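Local coordinates for outer membrane porin protein 32 (Delftia acidovorans, PDB 2FGQ) that forms homotrimeric, anion-selective channels through the outer membrane and binds malate, at the interface of chains A and B. Coordinates in Å, arbitrary orientation; residue numbers count along the deposited sequence, not the author numbering. Chains: chain A/B, Outer membrane porin protein 32.

Contact 1: the interface of chains A and B. Residues chain A 53, 55, 78-79; chain B 10, 286, 328, 330.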
# COMPACT_ATOMS: atom_id res chain seq x y z
N ALA A 53 13.10 -23.05 4.10
CA ALA A 53 12.56 -21.81 4.61
C ALA A 53 11.63 -21.24 3.57
O ALA A 53 11.86 -21.37 2.38
CB ALA A 53 13.66 -20.83 4.90
N PHE A 55 8.64 -17.82 2.66
CA PHE A 55 7.89 -16.64 3.04
C PHE A 55 6.72 -16.49 2.07
O PHE A 55 6.74 -17.05 0.99
CB PHE A 55 8.78 -15.39 3.03
CG PHE A 55 9.02 -14.84 1.68
CD1 PHE A 55 8.21 -13.85 1.16
CD2 PHE A 55 9.99 -15.40 0.85
CE1 PHE A 55 8.37 -13.39 -0.13
CE2 PHE A 55 10.16 -14.91 -0.47
CZ PHE A 55 9.34 -13.91 -0.93
N THR A 78 3.65 -14.38 6.11
CA THR A 78 4.33 -15.36 6.94
C THR A 78 5.76 -15.61 6.53
O THR A 78 6.19 -15.36 5.40
CB THR A 78 3.59 -16.73 6.90
OG1 THR A 78 3.38 -17.12 5.52
CG2 THR A 78 2.22 -16.63 7.55
N VAL A 79 6.49 -16.15 7.49
CA VAL A 79 7.78 -16.79 7.27
C VAL A 79 7.68 -18.16 7.93
O VAL A 79 6.99 -18.34 8.94
CB VAL A 79 8.95 -15.91 7.82
CG1 VAL A 79 8.81 -15.57 9.33
CG2 VAL A 79 10.31 -16.54 7.53
N VAL B 10 11.92 -10.93 5.49
CA VAL B 10 10.87 -11.13 6.49
C VAL B 10 11.58 -11.63 7.77
O VAL B 10 12.17 -12.71 7.79
CB VAL B 10 9.76 -12.10 6.07
CG1 VAL B 10 8.71 -12.14 7.14
CG2 VAL B 10 9.16 -11.69 4.76
N THR B 286 19.11 -17.19 5.44
CA THR B 286 18.19 -17.51 6.53
C THR B 286 18.95 -17.71 7.86
O THR B 286 19.89 -18.50 7.92
CB THR B 286 17.45 -18.81 6.23
OG1 THR B 286 16.68 -18.62 5.03
CG2 THR B 286 16.46 -19.11 7.31
N ILE B 328 13.35 -15.52 13.42
CA ILE B 328 13.92 -15.98 12.17
C ILE B 328 13.97 -14.78 11.25
O ILE B 328 13.03 -13.97 11.19
CB ILE B 328 13.09 -17.15 11.56
CG1 ILE B 328 13.69 -17.64 10.23
CG2 ILE B 328 11.64 -16.82 11.35
CD1 ILE B 328 13.15 -18.97 9.75
N HIS B 330 14.61 -14.12 7.16
CA HIS B 330 14.71 -14.74 5.85
C HIS B 330 14.79 -13.64 4.80
O HIS B 330 13.83 -12.88 4.60
CB HIS B 330 13.55 -15.64 5.54
CG HIS B 330 13.70 -16.32 4.24
ND1 HIS B 330 12.90 -16.06 3.14
CD2 HIS B 330 14.61 -17.22 3.83
CE1 HIS B 330 13.33 -16.80 2.12
NE2 HIS B 330 14.34 -17.53 2.53

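Contact 2: the interface of chains A and B. Residues chain A 45, 47, 53; chain B 283, 285-286, 330.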
# COMPACT_ATOMS: atom_id res chain seq x y z
N GLU A 45 13.25 -21.67 0.02
CA GLU A 45 14.68 -21.87 -0.06
C GLU A 45 15.02 -23.23 0.55
O GLU A 45 14.66 -23.50 1.68
CB GLU A 45 15.41 -20.80 0.76
CG GLU A 45 16.92 -20.94 0.73
CD GLU A 45 17.65 -20.04 1.73
OE1 GLU A 45 16.99 -19.30 2.48
OE2 GLU A 45 18.91 -20.10 1.78
N LEU A 47 17.41 -25.47 2.47
CA LEU A 47 18.47 -25.24 3.44
C LEU A 47 19.36 -26.45 3.60
O LEU A 47 20.33 -26.40 4.34
CB LEU A 47 17.92 -24.87 4.81
CG LEU A 47 17.00 -23.63 4.82
CD1 LEU A 47 16.43 -23.41 6.21
CD2 LEU A 47 17.75 -22.41 4.39
N ALA A 53 13.10 -23.05 4.10
CA ALA A 53 12.56 -21.81 4.61
C ALA A 53 11.63 -21.24 3.57
O ALA A 53 11.86 -21.37 2.38
CB ALA A 53 13.66 -20.83 4.90
N SER B 283 21.65 -20.63 6.47
CA SER B 283 22.16 -20.43 5.13
C SER B 283 22.61 -18.99 5.07
O SER B 283 22.41 -18.23 6.02
CB SER B 283 21.07 -20.66 4.08
OG SER B 283 20.05 -19.64 4.11
N ARG B 285 21.06 -16.72 3.50
CA ARG B 285 19.86 -15.89 3.51
C ARG B 285 18.94 -16.10 4.70
O ARG B 285 18.09 -15.28 4.95
CB ARG B 285 19.04 -16.12 2.22
CG ARG B 285 19.72 -15.62 0.90
CD ARG B 285 19.16 -16.33 -0.41
NE ARG B 285 17.72 -16.29 -0.33
CZ ARG B 285 16.88 -17.11 -0.90
NH1 ARG B 285 17.28 -18.13 -1.68
NH2 ARG B 285 15.59 -16.90 -0.69
N THR B 286 19.11 -17.19 5.44
CA THR B 286 18.19 -17.51 6.53
C THR B 286 18.95 -17.71 7.86
O THR B 286 19.89 -18.50 7.92
CB THR B 286 17.45 -18.81 6.23
OG1 THR B 286 16.68 -18.62 5.03
CG2 THR B 286 16.46 -19.11 7.31
N HIS B 330 14.61 -14.12 7.16
CA HIS B 330 14.71 -14.74 5.85
C HIS B 330 14.79 -13.64 4.80
O HIS B 330 13.83 -12.88 4.60
CB HIS B 330 13.55 -15.64 5.54
CG HIS B 330 13.70 -16.32 4.24
ND1 HIS B 330 12.90 -16.06 3.14
CD2 HIS B 330 14.61 -17.22 3.83
CE1 HIS B 330 13.33 -16.80 2.12
NE2 HIS B 330 14.34 -17.53 2.53
O HOH W 1 21.15 -18.65 1.21

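Contact 1: the interface of chains A and B
A:Val79 of strand 76-83 pushes its isopropyl group between B:Val10, B:Ile328 and B:His330, making a largely apolar patch of the interface between two beta-barrel subunits of the porin trimer. The partner residues sit on strands 4-17 and 320-331, the first and last of the other barrel.

The aliphatic contacts centre on this valine. Its CG1 branch lies between backbone N and carbonyl carbon (chi1 57°) and meets the B:Ile328 CG2 methyl at 3.7 Å. CG2, the other branch, points to the CB methylene of B:His330, 3.9 Å away. B:Val10 approaches with CG1, which rests 3.8 Å from the A:Val79 CB. In both the valine-valine and the valine-isoleucine pair the side chains run past each other in opposite directions, so the branches lie alongside rather than end to end. B:Val10 CG2 turns to the neighbouring strand 51-60 and lies 4.1 Å from A:Phe55 CB. Next to the valine, A:Thr78 merely flanks the patch, its backbone carbonyl O facing the B:Val10 CG1 methyl.

The aromatic contact joins A:Phe55 and B:His330, whose side chains cross at about a right angle while their ring planes are turned only about 33° from each other. The phenyl ring offers its CD2 corner to the imidazole edge, in the plane of the histidine ring, at 3.8 Å from B:His330 ND1; CE1 is equally near. The rings thus meet edge to edge, without face-to-face stacking. The histidine reaches this position because its CG lies opposite the backbone N (chi1 -177°), which carries the imidazole towards strand 51-60.

Two residues earlier on that strand, small groups pack against the ring. The A:Ala53 CB methyl lies over one face of the imidazole, out towards its rim, 3.9 Å from B:His330 CD2. The same methyl meets both branches of B:Thr286 at the start of strand 286-297, with A:Ala53 CB 3.7 Å from the B:Thr286 hydroxyl OG1 and 4.1 Å from the B:Thr286 CG2 methyl.

Contact 2: the interface of chains A and B
With CG opposite its backbone N (chi1 180°) and the rest of the chain extended, A:Glu45 stretches from strand 38-48 of one porin barrel to the 283-286 turn of its trimer neighbour. There the hydroxyl of B:Ser283 is placed between backbone N and carbonyl carbon (chi1 69°), turned to receive the carboxylate.

Each carboxylate oxygen takes a hydroxyl donor on its syn side, tilted from the carboxylate plane. B:Thr286 OG1 donates to A:Glu45 OE1 at 2.7 Å, and B:Ser283 OG donates to A:Glu45 OE2 at 2.6 Å. At the imidazole edge, in the ring plane, B:His330 NE2 adds a weak hydrogen bond to OE1.

Within chain B the serine hydroxyl is itself fixed by the turn: it accepts from the backbone N of B:Thr286 at 2.9 Å and, at a longer distance, from that of B:Arg285. Water 1 bonds to A:Glu45 OE2 at 2.7 Å and to the B:Arg285 backbone N at 3.0 Å, bridging carboxylate and turn.

The B:Arg285 guanidinium stacks on the glutamate, the two planes 11° apart. A:Glu45 CD lies above one guanidinium face, offset towards the guanidinium rim, and the two side chains run past each other in opposite directions. Their charged atoms make no direct contact, yet the nearby arginine may favour a charged carboxylate. Beside this network, the A:Leu47 CD2 methyl packs 3.8 Å from B:Ser283 CB.

Contact 1 and contact 2 are neighbouring stretches of one subunit interface, the centres of their C-alpha atoms about 7 Å apart. A:Ala53, B:Thr286 and B:His330 belong to both. The shared histidine meets hydrocarbon in contact 1 and carboxylate in contact 2, while the shared threonine turns from methyl packing to hydrogen bonding. On chain A, strand 51-60 links the pair, with strand 76-83 added in contact 1 and strand 38-48 in contact 2. Apolar fit thus passes directly into a polar clasp, a combination that may help keep adjacent barrels in register and recurs around the homotrimer.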